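PDB 3E02: 3-keto-5-aminohexanoate cleavage protein from Burkholderia xenovorans LB400, which probably catalyses the zinc-dependent cleavage of 3-keto-5-aminohexanoate or a related beta-keto acid. Local coordinates for residues Ile8-Ala13 and Gly252-Gly257; His239-Val244 and Arg278-Ile283; Leu197-Gly202 and Tyr229-Leu234; Glu108-Asn113 and Thr167-Glu172. All coordinates share one frame; numbering follows the deposited sequence.

Contact 1. Residues Ile8-Ala13 and Gly252-Gly257; sequences IIITCA and GNVRVG
I9 is held through both backbone N and O: its N gives a nearly straight bond of 2.8 Å to OD1 of N253, and its O takes V254 N at 3.0 Å. The ladder then runs on in parallel register, T11 N to V254 O at 2.8 Å, V256 N to T11 O, and A13 N to V256 O. CA-H groups of I10, R255 and C12 add contacts to the same carbonyls. A water bridges T11 OG1 and V254 O, donating to the carbonyl.

Apolar contact sits on the I10, V254 and V256 face, where I10 CG1 lies beside V254 CG2 at 3.6 Å; helices 240-249 and 273-286 cover this side. On the T11 and R255 face, the methyl of A13 rests over one face of the guanidinium, CB 3.4 Å from R255 NE, while D260 takes a salt bridge from that NE. R255 lies close to zinc ligands H50 and E259. Pairing first strand with last closes a TIM barrel.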
loop_
_atom_site.group_PDB
_atom_site.type_symbol
_atom_site.label_atom_id
_atom_site.label_comp_id
_atom_site.label_asym_id
_atom_site.label_seq_id
_atom_site.Cartn_x
_atom_site.Cartn_y
_atom_site.Cartn_z
ATOM N N ILE A 8 25.360 -5.503 0.300
ATOM C CA ILE A 8 24.647 -4.914 -0.830
ATOM C C ILE A 8 25.472 -5.025 -2.106
ATOM O O ILE A 8 26.642 -4.622 -2.132
ATOM C CB ILE A 8 24.302 -3.422 -0.572
ATOM C CG1 ILE A 8 23.341 -3.285 0.617
ATOM C CG2 ILE A 8 23.682 -2.767 -1.817
ATOM C CD1 ILE A 8 23.120 -1.826 1.068
ATOM N N ILE A 9 24.862 -5.554 -3.160
ATOM C CA ILE A 9 25.500 -5.595 -4.474
ATOM C C ILE A 9 25.287 -4.233 -5.125
ATOM O O ILE A 9 24.141 -3.808 -5.320
ATOM C CB ILE A 9 24.871 -6.660 -5.400
ATOM C CG1 ILE A 9 25.028 -8.057 -4.793
ATOM C CG2 ILE A 9 25.515 -6.615 -6.823
ATOM C CD1 ILE A 9 24.333 -9.155 -5.597
ATOM N N ILE A 10 26.386 -3.551 -5.441
ATOM C CA ILE A 10 26.357 -2.337 -6.254
ATOM C C ILE A 10 26.650 -2.802 -7.683
ATOM O O ILE A 10 27.736 -3.340 -7.954
ATOM C CB ILE A 10 27.425 -1.289 -5.877
ATOM C CG1 ILE A 10 27.207 -0.769 -4.447
ATOM C CG2 ILE A 10 27.395 -0.110 -6.899
ATOM C CD1 ILE A 10 28.278 0.210 -3.963
ATOM N N THR A 11 25.673 -2.624 -8.567
ATOM C CA THR A 11 25.848 -2.883 -9.984
ATOM C C THR A 11 26.096 -1.521 -10.634
ATOM O O THR A 11 25.438 -0.530 -10.286
ATOM C CB THR A 11 24.623 -3.541 -10.615
ATOM O OG1 THR A 11 24.382 -4.816 -10.002
ATOM C CG2 THR A 11 24.818 -3.762 -12.152
ATOM N N CYS A 12 27.062 -1.462 -11.550
ATOM C CA CYS A 12 27.291 -0.255 -12.343
ATOM C C CYS A 12 26.971 -0.519 -13.814
ATOM O O CYS A 12 27.645 -1.340 -14.456
ATOM C CB CYS A 12 28.704 0.239 -12.229
ATOM S SG CYS A 12 28.962 1.760 -13.198
ATOM N N ALA A 13 25.956 0.176 -14.325
ATOM C CA ALA A 13 25.553 0.127 -15.735
ATOM C C ALA A 13 26.340 1.246 -16.427
ATOM O O ALA A 13 25.996 2.428 -16.357
ATOM C CB ALA A 13 24.051 0.281 -15.883
ATOM N N GLY A 252 17.368 -4.231 -0.044
ATOM C CA GLY A 252 17.676 -4.518 -1.427
ATOM C C GLY A 252 19.056 -4.085 -1.870
ATOM O O GLY A 252 19.882 -3.580 -1.073
ATOM N N ASN A 253 19.288 -4.291 -3.159
ATOM C CA ASN A 253 20.542 -3.999 -3.830
ATOM C C ASN A 253 20.380 -2.776 -4.738
ATOM O O ASN A 253 19.262 -2.280 -4.941
ATOM C CB ASN A 253 20.994 -5.248 -4.581
ATOM C CG ASN A 253 21.179 -6.431 -3.647
ATOM O OD1 ASN A 253 22.195 -6.531 -2.969
ATOM N ND2 ASN A 253 20.179 -7.316 -3.589
ATOM N N VAL A 254 21.499 -2.290 -5.271
ATOM C CA VAL A 254 21.514 -1.008 -5.965
ATOM C C VAL A 254 22.217 -1.065 -7.306
ATOM O O VAL A 254 23.220 -1.763 -7.473
ATOM C CB VAL A 254 22.173 0.110 -5.080
ATOM C CG1 VAL A 254 21.463 0.219 -3.703
ATOM C CG2 VAL A 254 23.660 -0.104 -4.889
ATOM N N ARG A 255 21.653 -0.333 -8.261
ATOM C CA ARG A 255 22.247 -0.142 -9.573
ATOM C C ARG A 255 22.380 1.354 -9.843
ATOM O O ARG A 255 21.395 2.085 -9.736
ATOM C CB ARG A 255 21.415 -0.801 -10.664
ATOM C CG ARG A 255 21.789 -0.336 -12.067
ATOM C CD ARG A 255 21.279 -1.270 -13.135
ATOM N NE ARG A 255 21.098 -0.549 -14.387
ATOM C CZ ARG A 255 20.746 -1.094 -15.544
ATOM N NH1 ARG A 255 20.632 -2.412 -15.690
ATOM N NH2 ARG A 255 20.551 -0.298 -16.578
ATOM N N VAL A 256 23.599 1.781 -10.169
ATOM C CA VAL A 256 23.888 3.168 -10.572
ATOM C C VAL A 256 24.635 3.058 -11.892
ATOM O O VAL A 256 24.798 1.947 -12.416
ATOM C CB VAL A 256 24.673 3.970 -9.491
ATOM C CG1 VAL A 256 23.843 4.084 -8.187
ATOM C CG2 VAL A 256 26.044 3.353 -9.224
ATOM N N GLY A 257 25.016 4.205 -12.460
ATOM C CA GLY A 257 25.783 4.267 -13.685
ATOM C C GLY A 257 25.269 5.258 -14.708
ATOM O O GLY A 257 24.091 5.646 -14.673
HETATM O O HOH W 1 22.547 -4.548 -8.015
#

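Contact 2. Residues His239-Val244 and Arg278-Ile283. With EDO (1,2-ethanediol), chain L.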
loop_
_atom_site.group_PDB
_atom_site.type_symbol
_atom_site.label_atom_id
_atom_site.label_comp_id
_atom_site.label_asym_id
_atom_site.label_seq_id
_atom_site.Cartn_x
_atom_site.Cartn_y
_atom_site.Cartn_z
ATOM N N HIS A 239 16.022 10.571 -10.326
ATOM C CA HIS A 239 15.427 9.589 -9.406
ATOM C C HIS A 239 16.379 8.525 -8.924
ATOM O O HIS A 239 16.042 7.828 -7.961
ATOM C CB HIS A 239 14.212 8.903 -10.049
ATOM C CG HIS A 239 13.184 9.869 -10.537
ATOM N ND1 HIS A 239 12.468 10.675 -9.682
ATOM C CD2 HIS A 239 12.746 10.150 -11.786
ATOM C CE1 HIS A 239 11.656 11.443 -10.390
ATOM N NE2 HIS A 239 11.804 11.140 -11.667
ATOM N N GLN A 240 17.548 8.403 -9.569
ATOM C CA GLN A 240 18.531 7.364 -9.262
ATOM C C GLN A 240 18.900 7.271 -7.792
ATOM O O GLN A 240 18.677 6.247 -7.190
ATOM C CB GLN A 240 19.816 7.571 -10.064
ATOM C CG GLN A 240 20.905 6.513 -9.867
ATOM C CD GLN A 240 22.098 6.796 -10.727
ATOM O OE1 GLN A 240 22.841 7.734 -10.451
ATOM N NE2 GLN A 240 22.281 6.010 -11.786
HETATM N N MSE A 241 19.469 8.334 -7.225
HETATM C CA MSE A 241 19.937 8.261 -5.830
HETATM C C MSE A 241 18.859 8.011 -4.771
HETATM O O MSE A 241 19.055 7.141 -3.913
HETATM C CB MSE A 241 20.862 9.433 -5.482
HETATM C CG MSE A 241 22.180 9.346 -6.244
HETATM SE SE MSE A 241 23.262 7.768 -5.794
HETATM C CE MSE A 241 24.519 7.869 -7.255
ATOM N N PRO A 242 17.736 8.751 -4.815
ATOM C CA PRO A 242 16.645 8.451 -3.865
ATOM C C PRO A 242 16.119 7.027 -3.978
ATOM O O PRO A 242 15.896 6.384 -2.956
ATOM C CB PRO A 242 15.542 9.446 -4.257
ATOM C CG PRO A 242 16.208 10.486 -5.015
ATOM C CD PRO A 242 17.436 9.950 -5.619
ATOM N N PHE A 243 15.943 6.537 -5.206
ATOM C CA PHE A 243 15.433 5.159 -5.395
ATOM C C PHE A 243 16.381 4.065 -4.928
ATOM O O PHE A 243 15.935 3.147 -4.258
ATOM C CB PHE A 243 14.943 4.900 -6.822
ATOM C CG PHE A 243 13.498 5.208 -6.982
ATOM C CD1 PHE A 243 13.046 6.526 -6.939
ATOM C CD2 PHE A 243 12.568 4.179 -7.051
ATOM C CE1 PHE A 243 11.681 6.815 -7.030
ATOM C CE2 PHE A 243 11.212 4.457 -7.141
ATOM C CZ PHE A 243 10.769 5.759 -7.117
ATOM N N VAL A 244 17.664 4.168 -5.262
ATOM C CA VAL A 244 18.639 3.167 -4.809
ATOM C C VAL A 244 18.861 3.259 -3.291
ATOM O O VAL A 244 19.120 2.239 -2.678
ATOM C CB VAL A 244 19.956 3.168 -5.595
ATOM C CG1 VAL A 244 19.672 2.828 -7.079
ATOM C CG2 VAL A 244 20.728 4.492 -5.462
ATOM N N ARG A 278 30.836 5.768 -5.862
ATOM C CA ARG A 278 31.336 6.351 -4.611
ATOM C C ARG A 278 30.211 6.960 -3.781
ATOM O O ARG A 278 30.157 6.731 -2.556
ATOM C CB ARG A 278 32.442 7.393 -4.857
ATOM C CG ARG A 278 33.775 6.764 -5.240
ATOM C CD ARG A 278 34.910 7.721 -5.084
ATOM N NE ARG A 278 34.847 8.841 -6.015
ATOM C CZ ARG A 278 35.261 8.821 -7.290
ATOM N NH1 ARG A 278 35.800 7.745 -7.855
ATOM N NH2 ARG A 278 35.142 9.925 -8.018
ATOM N N LYS A 279 29.293 7.674 -4.439
ATOM C CA LYS A 279 28.172 8.312 -3.725
ATOM C C LYS A 279 27.245 7.314 -3.035
ATOM O O LYS A 279 26.965 7.465 -1.839
ATOM C CB LYS A 279 27.364 9.260 -4.626
ATOM C CG LYS A 279 26.136 9.850 -3.921
ATOM C CD LYS A 279 25.461 10.958 -4.699
ATOM C CE LYS A 279 26.202 12.255 -4.614
ATOM N NZ LYS A 279 25.403 13.414 -5.103
ATOM N N ILE A 280 26.768 6.312 -3.770
ATOM C CA ILE A 280 25.867 5.323 -3.172
ATOM C C ILE A 280 26.569 4.541 -2.060
ATOM O O ILE A 280 25.951 4.255 -1.030
ATOM C CB ILE A 280 25.143 4.407 -4.201
ATOM C CG1 ILE A 280 23.984 3.630 -3.515
ATOM C CG2 ILE A 280 26.131 3.504 -4.961
ATOM C CD1 ILE A 280 22.979 4.536 -2.702
ATOM N N ARG A 281 27.867 4.275 -2.230
ATOM C CA ARG A 281 28.649 3.625 -1.183
ATOM C C ARG A 281 28.740 4.493 0.073
ATOM O O ARG A 281 28.620 3.957 1.181
ATOM C CB ARG A 281 30.037 3.250 -1.678
ATOM C CG ARG A 281 30.815 2.476 -0.643
ATOM C CD ARG A 281 32.099 1.992 -1.206
ATOM N NE ARG A 281 32.788 1.114 -0.263
ATOM C CZ ARG A 281 33.932 0.483 -0.513
ATOM N NH1 ARG A 281 34.554 0.625 -1.685
ATOM N NH2 ARG A 281 34.465 -0.300 0.430
ATOM N N ARG A 282 28.940 5.808 -0.082
ATOM C CA ARG A 282 28.939 6.715 1.088
ATOM C C ARG A 282 27.586 6.693 1.826
ATOM O O ARG A 282 27.559 6.567 3.049
ATOM C CB ARG A 282 29.311 8.146 0.723
ATOM C CG ARG A 282 30.788 8.311 0.350
ATOM C CD ARG A 282 31.188 9.745 0.325
ATOM N NE ARG A 282 30.379 10.547 -0.590
ATOM C CZ ARG A 282 30.562 10.667 -1.901
ATOM N NH1 ARG A 282 31.573 10.080 -2.525
ATOM N NH2 ARG A 282 29.730 11.434 -2.589
ATOM N N ILE A 283 26.488 6.755 1.069
ATOM C CA ILE A 283 25.128 6.715 1.628
ATOM C C ILE A 283 24.922 5.399 2.418
ATOM O O ILE A 283 24.474 5.423 3.571
ATOM C CB ILE A 283 24.037 6.884 0.528
ATOM C CG1 ILE A 283 24.076 8.292 -0.092
ATOM C CG2 ILE A 283 22.667 6.631 1.122
ATOM C CD1 ILE A 283 23.213 8.484 -1.371
HETATM C C1 EDO L . 33.005 12.471 -5.684
HETATM O O1 EDO L . 34.024 12.723 -6.669
HETATM C C2 EDO L . 32.556 11.013 -5.769
HETATM O O2 EDO L . 31.141 10.789 -5.707
#
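M241 and V244 meet K279, I280 and I283 where two helices on the outside of the TIM barrel, 240-249 and 273-286, run side by side. The axes of 240-244 and 278-283 are inclined at 38° and stay 10.9 Å apart, and the contact between them is apolar. Its tight part is V244 against I280: the isoleucine sends CG1 anti to its backbone N (chi1 -167°), and its tip CD1 reaches CG2 of V244 at 3.6 Å. Selenomethionine M241 bends at chi2 (-64°) and lays its selenium across the aliphatic part of K279, 4.0 Å from CD, with I280 CB at 4.2 Å from SE. I283 CD1 adds a looser touch, 4.5 Å from M241 SE, in a buried place covered by E286 of the second subunit. V254 and V256 of the barrel wall lie beneath.

K279 NZ is hydrogen-bonded to S264 O and to E286 O of the second subunit. On the solvent side, a 1,2-ethanediol, probably from the crystallisation liquor, lies at the guanidinium edges of R278 and R282. These bonds are weak: R278 NH2 reaches O1 of the ethanediol at 3.3 Å, and R282 NH1 reaches O2 of the ethanediol at 3.3 Å.

Contact 3. Residues Leu197-Gly202 and Tyr229-Leu234. With EDO (1,2-ethanediol), chain J.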
loop_
_atom_site.group_PDB
_atom_site.type_symbol
_atom_site.label_atom_id
_atom_site.label_comp_id
_atom_site.label_asym_id
_atom_site.label_seq_id
_atom_site.Cartn_x
_atom_site.Cartn_y
_atom_site.Cartn_z
ATOM N N LEU A 197 15.915 -9.887 -9.061
ATOM C CA LEU A 197 14.880 -9.002 -9.612
ATOM C C LEU A 197 15.332 -7.558 -9.605
ATOM O O LEU A 197 15.543 -6.995 -8.521
ATOM C CB LEU A 197 13.581 -9.060 -8.782
ATOM C CG LEU A 197 12.812 -10.339 -8.551
ATOM C CD1 LEU A 197 11.496 -10.015 -7.851
ATOM C CD2 LEU A 197 12.550 -11.009 -9.860
ATOM N N GLN A 198 15.456 -6.958 -10.789
ATOM C CA GLN A 198 15.853 -5.564 -10.948
ATOM C C GLN A 198 14.602 -4.746 -11.337
ATOM O O GLN A 198 14.146 -4.828 -12.492
ATOM C CB GLN A 198 16.938 -5.459 -12.029
ATOM C CG GLN A 198 17.598 -4.069 -12.192
ATOM C CD GLN A 198 18.551 -3.747 -11.077
ATOM O OE1 GLN A 198 18.331 -2.837 -10.304
ATOM N NE2 GLN A 198 19.603 -4.528 -10.962
ATOM N N CYS A 199 14.062 -3.969 -10.395
ATOM C CA CYS A 199 12.898 -3.119 -10.658
ATOM C C CYS A 199 13.392 -1.804 -11.267
ATOM O O CYS A 199 14.314 -1.185 -10.733
ATOM C CB CYS A 199 12.095 -2.891 -9.397
ATOM S SG CYS A 199 11.454 -4.463 -8.747
ATOM N N VAL A 200 12.757 -1.380 -12.358
ATOM C CA VAL A 200 13.188 -0.231 -13.164
ATOM C C VAL A 200 12.136 0.860 -13.145
ATOM O O VAL A 200 11.014 0.648 -13.624
ATOM C CB VAL A 200 13.447 -0.672 -14.622
ATOM C CG1 VAL A 200 13.956 0.485 -15.447
ATOM C CG2 VAL A 200 14.433 -1.857 -14.664
ATOM N N PHE A 201 12.510 2.039 -12.630
ATOM C CA PHE A 201 11.570 3.156 -12.449
ATOM C C PHE A 201 11.911 4.388 -13.273
ATOM O O PHE A 201 13.078 4.712 -13.459
ATOM C CB PHE A 201 11.525 3.557 -10.978
ATOM C CG PHE A 201 11.142 2.435 -10.076
ATOM C CD1 PHE A 201 12.120 1.586 -9.559
ATOM C CD2 PHE A 201 9.803 2.172 -9.789
ATOM C CE1 PHE A 201 11.770 0.494 -8.770
ATOM C CE2 PHE A 201 9.445 1.087 -8.975
ATOM C CZ PHE A 201 10.432 0.254 -8.471
ATOM N N GLY A 202 10.869 5.062 -13.758
ATOM C CA GLY A 202 11.024 6.333 -14.457
ATOM C C GLY A 202 11.094 6.332 -15.964
ATOM O O GLY A 202 11.279 7.393 -16.540
ATOM N N TYR A 229 14.061 -14.582 -3.795
ATOM C CA TYR A 229 14.554 -13.488 -4.642
ATOM C C TYR A 229 15.371 -12.413 -3.922
ATOM O O TYR A 229 15.224 -12.204 -2.722
ATOM C CB TYR A 229 13.385 -12.825 -5.403
ATOM C CG TYR A 229 12.621 -11.769 -4.643
ATOM C CD1 TYR A 229 11.596 -12.114 -3.757
ATOM C CD2 TYR A 229 12.914 -10.408 -4.812
ATOM C CE1 TYR A 229 10.896 -11.146 -3.049
ATOM C CE2 TYR A 229 12.218 -9.429 -4.114
ATOM C CZ TYR A 229 11.206 -9.796 -3.237
ATOM O OH TYR A 229 10.532 -8.826 -2.552
ATOM N N TYR A 230 16.212 -11.730 -4.704
ATOM C CA TYR A 230 16.929 -10.534 -4.261
ATOM C C TYR A 230 16.324 -9.373 -5.017
ATOM O O TYR A 230 16.070 -9.492 -6.222
ATOM C CB TYR A 230 18.401 -10.573 -4.607
ATOM C CG TYR A 230 19.185 -11.482 -3.746
ATOM C CD1 TYR A 230 19.491 -11.125 -2.427
ATOM C CD2 TYR A 230 19.664 -12.696 -4.239
ATOM C CE1 TYR A 230 20.235 -11.966 -1.622
ATOM C CE2 TYR A 230 20.401 -13.531 -3.445
ATOM C CZ TYR A 230 20.689 -13.171 -2.149
ATOM O OH TYR A 230 21.418 -14.035 -1.384
ATOM N N LEU A 231 16.101 -8.268 -4.310
ATOM C CA LEU A 231 15.589 -7.030 -4.893
ATOM C C LEU A 231 16.785 -6.185 -5.314
ATOM O O LEU A 231 17.769 -6.092 -4.571
ATOM C CB LEU A 231 14.781 -6.234 -3.857
ATOM C CG LEU A 231 14.228 -4.854 -4.239
ATOM C CD1 LEU A 231 13.215 -4.985 -5.381
ATOM C CD2 LEU A 231 13.645 -4.130 -3.028
ATOM N N SER A 232 16.716 -5.625 -6.527
ATOM C CA SER A 232 17.647 -4.597 -6.976
ATOM C C SER A 232 16.786 -3.492 -7.599
ATOM O O SER A 232 15.637 -3.733 -8.040
ATOM C CB SER A 232 18.712 -5.137 -7.926
ATOM O OG SER A 232 19.703 -4.141 -8.179
ATOM N N VAL A 233 17.320 -2.277 -7.612
ATOM C CA VAL A 233 16.594 -1.119 -8.107
ATOM C C VAL A 233 17.495 -0.198 -8.944
ATOM O O VAL A 233 18.673 -0.013 -8.624
ATOM C CB VAL A 233 15.986 -0.290 -6.922
ATOM C CG1 VAL A 233 15.447 1.053 -7.374
ATOM C CG2 VAL A 233 14.887 -1.088 -6.165
ATOM N N LEU A 234 16.927 0.311 -10.033
ATOM C CA LEU A 234 17.525 1.401 -10.814
ATOM C C LEU A 234 16.408 2.412 -11.044
ATOM O O LEU A 234 15.219 2.037 -11.120
ATOM C CB LEU A 234 18.104 0.922 -12.147
ATOM C CG LEU A 234 17.213 0.772 -13.388
ATOM C CD1 LEU A 234 16.973 2.129 -14.096
ATOM C CD2 LEU A 234 17.798 -0.215 -14.365
HETATM C C1 EDO J . 7.107 8.872 -16.400
HETATM O O1 EDO J . 8.380 8.846 -17.078
HETATM C C2 EDO J . 6.524 7.480 -16.157
HETATM O O2 EDO J . 7.496 6.436 -15.989
#
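Residues 197-202 and 229-234 are the paired strands of a beta-alpha-beta crossover, the repeating element of the TIM barrel, and C199 sits at the middle of their parallel ladder. Its N reaches S232 O at 2.8 Å, and its O accepts L234 N at 3.1 Å. Toward one end, L197 N bonds to Y230 O and S232 N to L197 O; toward the other, F201 N closes on L234 O.

The L197, C199, L231 and V233 side turns to the crossover helix 211-225. There C199 SG, beside its own backbone N (chi1 -62°), meets L231 CD1 at 3.8 Å. F201 swings its ring across V233, CE1 4.0 Å from CG1, with L234 O near the plane of the ring at its edge. In the conformer described, one of two, L197 CD1 comes to 3.4 Å from Y229 CD2; the tyrosine hydroxyl goes to D222.

The other side, lined by Q198, V200, S232 and L234, faces the barrel interior. V200 CG1 packs on L234 CD1 at 3.7 Å, and L234 also lies against R255. In one of the two modelled conformers of Q198, the bend at chi2 (74°) brings NE2 2.8 Å from S232 OG, a weak bond with N-H...O at 124°. The same NE2 has a weak bond to E170. Both stay doubtful, given the second conformer; the backbone bonds hold the strands together, leaving an apolar side for the helix and a partly polar one for the interior.

Contact 4. Residues Glu108-Asn113 and Thr167-Glu172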
loop_
_atom_site.group_PDB
_atom_site.type_symbol
_atom_site.label_atom_id
_atom_site.label_comp_id
_atom_site.label_asym_id
_atom_site.label_seq_id
_atom_site.Cartn_x
_atom_site.Cartn_y
_atom_site.Cartn_z
ATOM N N GLU A 108 28.654 -14.954 -16.910
ATOM C CA GLU A 108 28.077 -15.390 -15.642
ATOM C C GLU A 108 26.665 -14.835 -15.459
ATOM O O GLU A 108 25.807 -15.499 -14.852
ATOM C CB GLU A 108 28.912 -14.913 -14.461
ATOM C CG GLU A 108 30.275 -15.530 -14.366
ATOM C CD GLU A 108 30.936 -15.123 -13.088
ATOM O OE1 GLU A 108 30.734 -15.826 -12.079
ATOM O OE2 GLU A 108 31.638 -14.102 -13.109
ATOM N N VAL A 109 26.450 -13.610 -15.957
ATOM C CA VAL A 109 25.170 -12.931 -15.859
ATOM C C VAL A 109 24.787 -12.234 -17.172
ATOM O O VAL A 109 25.646 -11.740 -17.899
ATOM C CB VAL A 109 25.161 -11.897 -14.686
ATOM C CG1 VAL A 109 23.809 -11.176 -14.588
ATOM C CG2 VAL A 109 25.511 -12.584 -13.350
ATOM N N ALA A 110 23.497 -12.285 -17.497
ATOM C CA ALA A 110 22.929 -11.541 -18.624
ATOM C C ALA A 110 21.644 -10.884 -18.166
ATOM O O ALA A 110 20.936 -11.444 -17.321
ATOM C CB ALA A 110 22.663 -12.460 -19.825
ATOM N N SER A 111 21.330 -9.713 -18.716
ATOM C CA SER A 111 20.064 -9.051 -18.398
ATOM C C SER A 111 18.953 -9.807 -19.132
ATOM O O SER A 111 19.209 -10.447 -20.155
ATOM C CB SER A 111 20.074 -7.555 -18.752
ATOM O OG SER A 111 20.214 -7.345 -20.132
HETATM N N MSE A 112 17.743 -9.772 -18.579
HETATM C CA MSE A 112 16.586 -10.457 -19.164
HETATM C C MSE A 112 15.367 -9.581 -18.924
HETATM O O MSE A 112 14.867 -9.507 -17.814
HETATM C CB MSE A 112 16.437 -11.848 -18.522
HETATM C CG MSE A 112 15.273 -12.729 -18.975
HETATM SE SE MSE A 112 15.299 -13.170 -20.851
HETATM C CE MSE A 112 17.151 -13.920 -21.045
ATOM N N ASN A 113 14.906 -8.911 -19.974
ATOM C CA ASN A 113 13.764 -8.000 -19.888
ATOM C C ASN A 113 12.482 -8.830 -19.802
ATOM O O ASN A 113 12.246 -9.679 -20.665
ATOM C CB ASN A 113 13.805 -7.045 -21.061
ATOM C CG ASN A 113 15.050 -6.166 -21.022
ATOM O OD1 ASN A 113 15.206 -5.368 -20.113
ATOM N ND2 ASN A 113 15.970 -6.364 -21.977
ATOM N N THR A 167 24.316 -19.408 -17.472
ATOM C CA THR A 167 24.093 -17.986 -17.200
ATOM C C THR A 167 23.001 -17.785 -16.168
ATOM O O THR A 167 21.997 -18.479 -16.220
ATOM C CB THR A 167 23.631 -17.260 -18.486
ATOM O OG1 THR A 167 24.510 -17.599 -19.561
ATOM C CG2 THR A 167 23.587 -15.739 -18.297
ATOM N N ARG A 168 23.215 -16.850 -15.234
ATOM C CA ARG A 168 22.189 -16.421 -14.279
ATOM C C ARG A 168 21.645 -15.100 -14.804
ATOM O O ARG A 168 22.383 -14.305 -15.396
ATOM C CB ARG A 168 22.730 -16.239 -12.856
ATOM C CG ARG A 168 23.463 -17.420 -12.254
ATOM C CD ARG A 168 22.783 -18.743 -12.483
ATOM N NE ARG A 168 21.416 -18.760 -11.959
ATOM C CZ ARG A 168 21.012 -19.321 -10.817
ATOM N NH1 ARG A 168 21.843 -19.957 -10.007
ATOM N NH2 ARG A 168 19.732 -19.264 -10.486
ATOM N N PHE A 169 20.363 -14.841 -14.592
ATOM C CA PHE A 169 19.759 -13.620 -15.117
ATOM C C PHE A 169 19.461 -12.511 -14.144
ATOM O O PHE A 169 19.129 -12.758 -12.987
ATOM C CB PHE A 169 18.454 -13.945 -15.857
ATOM C CG PHE A 169 18.634 -14.937 -16.961
ATOM C CD1 PHE A 169 19.414 -14.610 -18.081
ATOM C CD2 PHE A 169 18.043 -16.195 -16.895
ATOM C CE1 PHE A 169 19.612 -15.540 -19.115
ATOM C CE2 PHE A 169 18.235 -17.133 -17.927
ATOM C CZ PHE A 169 19.019 -16.807 -19.036
ATOM N N GLU A 170 19.645 -11.289 -14.649
ATOM C CA GLU A 170 19.256 -10.054 -13.968
ATOM C C GLU A 170 17.882 -9.818 -14.620
ATOM O O GLU A 170 17.817 -9.370 -15.766
ATOM C CB GLU A 170 20.249 -8.908 -14.265
ATOM C CG GLU A 170 19.940 -7.502 -13.639
ATOM C CD GLU A 170 20.687 -6.321 -14.317
ATOM O OE1 GLU A 170 21.292 -6.489 -15.393
ATOM O OE2 GLU A 170 20.638 -5.179 -13.800
ATOM N N PHE A 171 16.804 -10.146 -13.906
ATOM C CA PHE A 171 15.436 -9.996 -14.436
ATOM C C PHE A 171 14.999 -8.534 -14.359
ATOM O O PHE A 171 14.753 -8.028 -13.253
ATOM C CB PHE A 171 14.457 -10.897 -13.671
ATOM C CG PHE A 171 14.797 -12.357 -13.726
ATOM C CD1 PHE A 171 14.635 -13.071 -14.908
ATOM C CD2 PHE A 171 15.264 -13.034 -12.593
ATOM C CE1 PHE A 171 14.947 -14.438 -14.978
ATOM C CE2 PHE A 171 15.570 -14.401 -12.641
ATOM C CZ PHE A 171 15.415 -15.107 -13.840
ATOM N N GLU A 172 14.905 -7.864 -15.509
ATOM C CA GLU A 172 14.534 -6.435 -15.553
ATOM C C GLU A 172 13.021 -6.332 -15.586
ATOM O O GLU A 172 12.400 -6.752 -16.555
ATOM C CB GLU A 172 15.090 -5.685 -16.765
ATOM C CG GLU A 172 16.488 -6.015 -17.187
ATOM C CD GLU A 172 17.511 -5.858 -16.108
ATOM O OE1 GLU A 172 17.325 -5.058 -15.177
ATOM O OE2 GLU A 172 18.536 -6.533 -16.225
#
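The carbonyl oxygen of A110 is met by three groups of F169 and E170: E170 N bonds to it at 3.0 Å, tilted out of the carbonyl plane, F169 CA makes a CA-H...O contact at 3.3 Å, and the F169 ring turns an edge to it. Two residues on, the backbone bonding repeats at M112, its N giving to E170 O and its O receiving E172 N at 2.8 Å. R168 N to E108 O and A110 N to R168 O complete the ladder at the start.

On the side of A110, M112, F169 and F171, selenomethionine M112 bends at chi2 and chi3 (61° and 53°) and lies alongside F169. Its CE lies over the ring face, 4.0 Å from the centroid, a CH-pi contact that accompanies a Met-aromatic one from SE, 5.3 Å from that centroid. M112 CG leans on F171 CD1 at 4.1 Å.

Strands 109-113 and 168-173 are neighbours in the TIM barrel, and their S111, E170 and E172 side faces its interior, with the zinc ligand H50 touching both S111 and E170. In the conformer described, one of two, the E170 carboxylate takes a hydrogen bond from N84 and forms a long, weak ion pair with R255. S111 CB lies close to E172 OE2, at 3.1 Å. At the end of the ladder, N113 OD1 sits 3.3 Å from E172 CG and accepts the Y174 hydroxyl.

Contacts 1, 3 and 4 are three joints of one eight-stranded barrel, while contact 2 lies outside it, in the helix layer. Along the chain, contact 4 (108-113 with 167-172) closes first, then contact 3, and both are nested in the loop that contact 1 closes; contact 2 alternates its segments with those of contact 1. Strand 168-173 neighbours 195-201, and 229-235 neighbours 253-256, so contacts 4, 3 and 1 follow one another round the wall, with centres about 12 Å and then about 9 Å apart. Centre to centre, contact 2 lies about 9 Å from contact 1 and about 22 Å from contact 4. Inside the barrel, R255 and E170 lie close to the zinc site, and Q198 touches both.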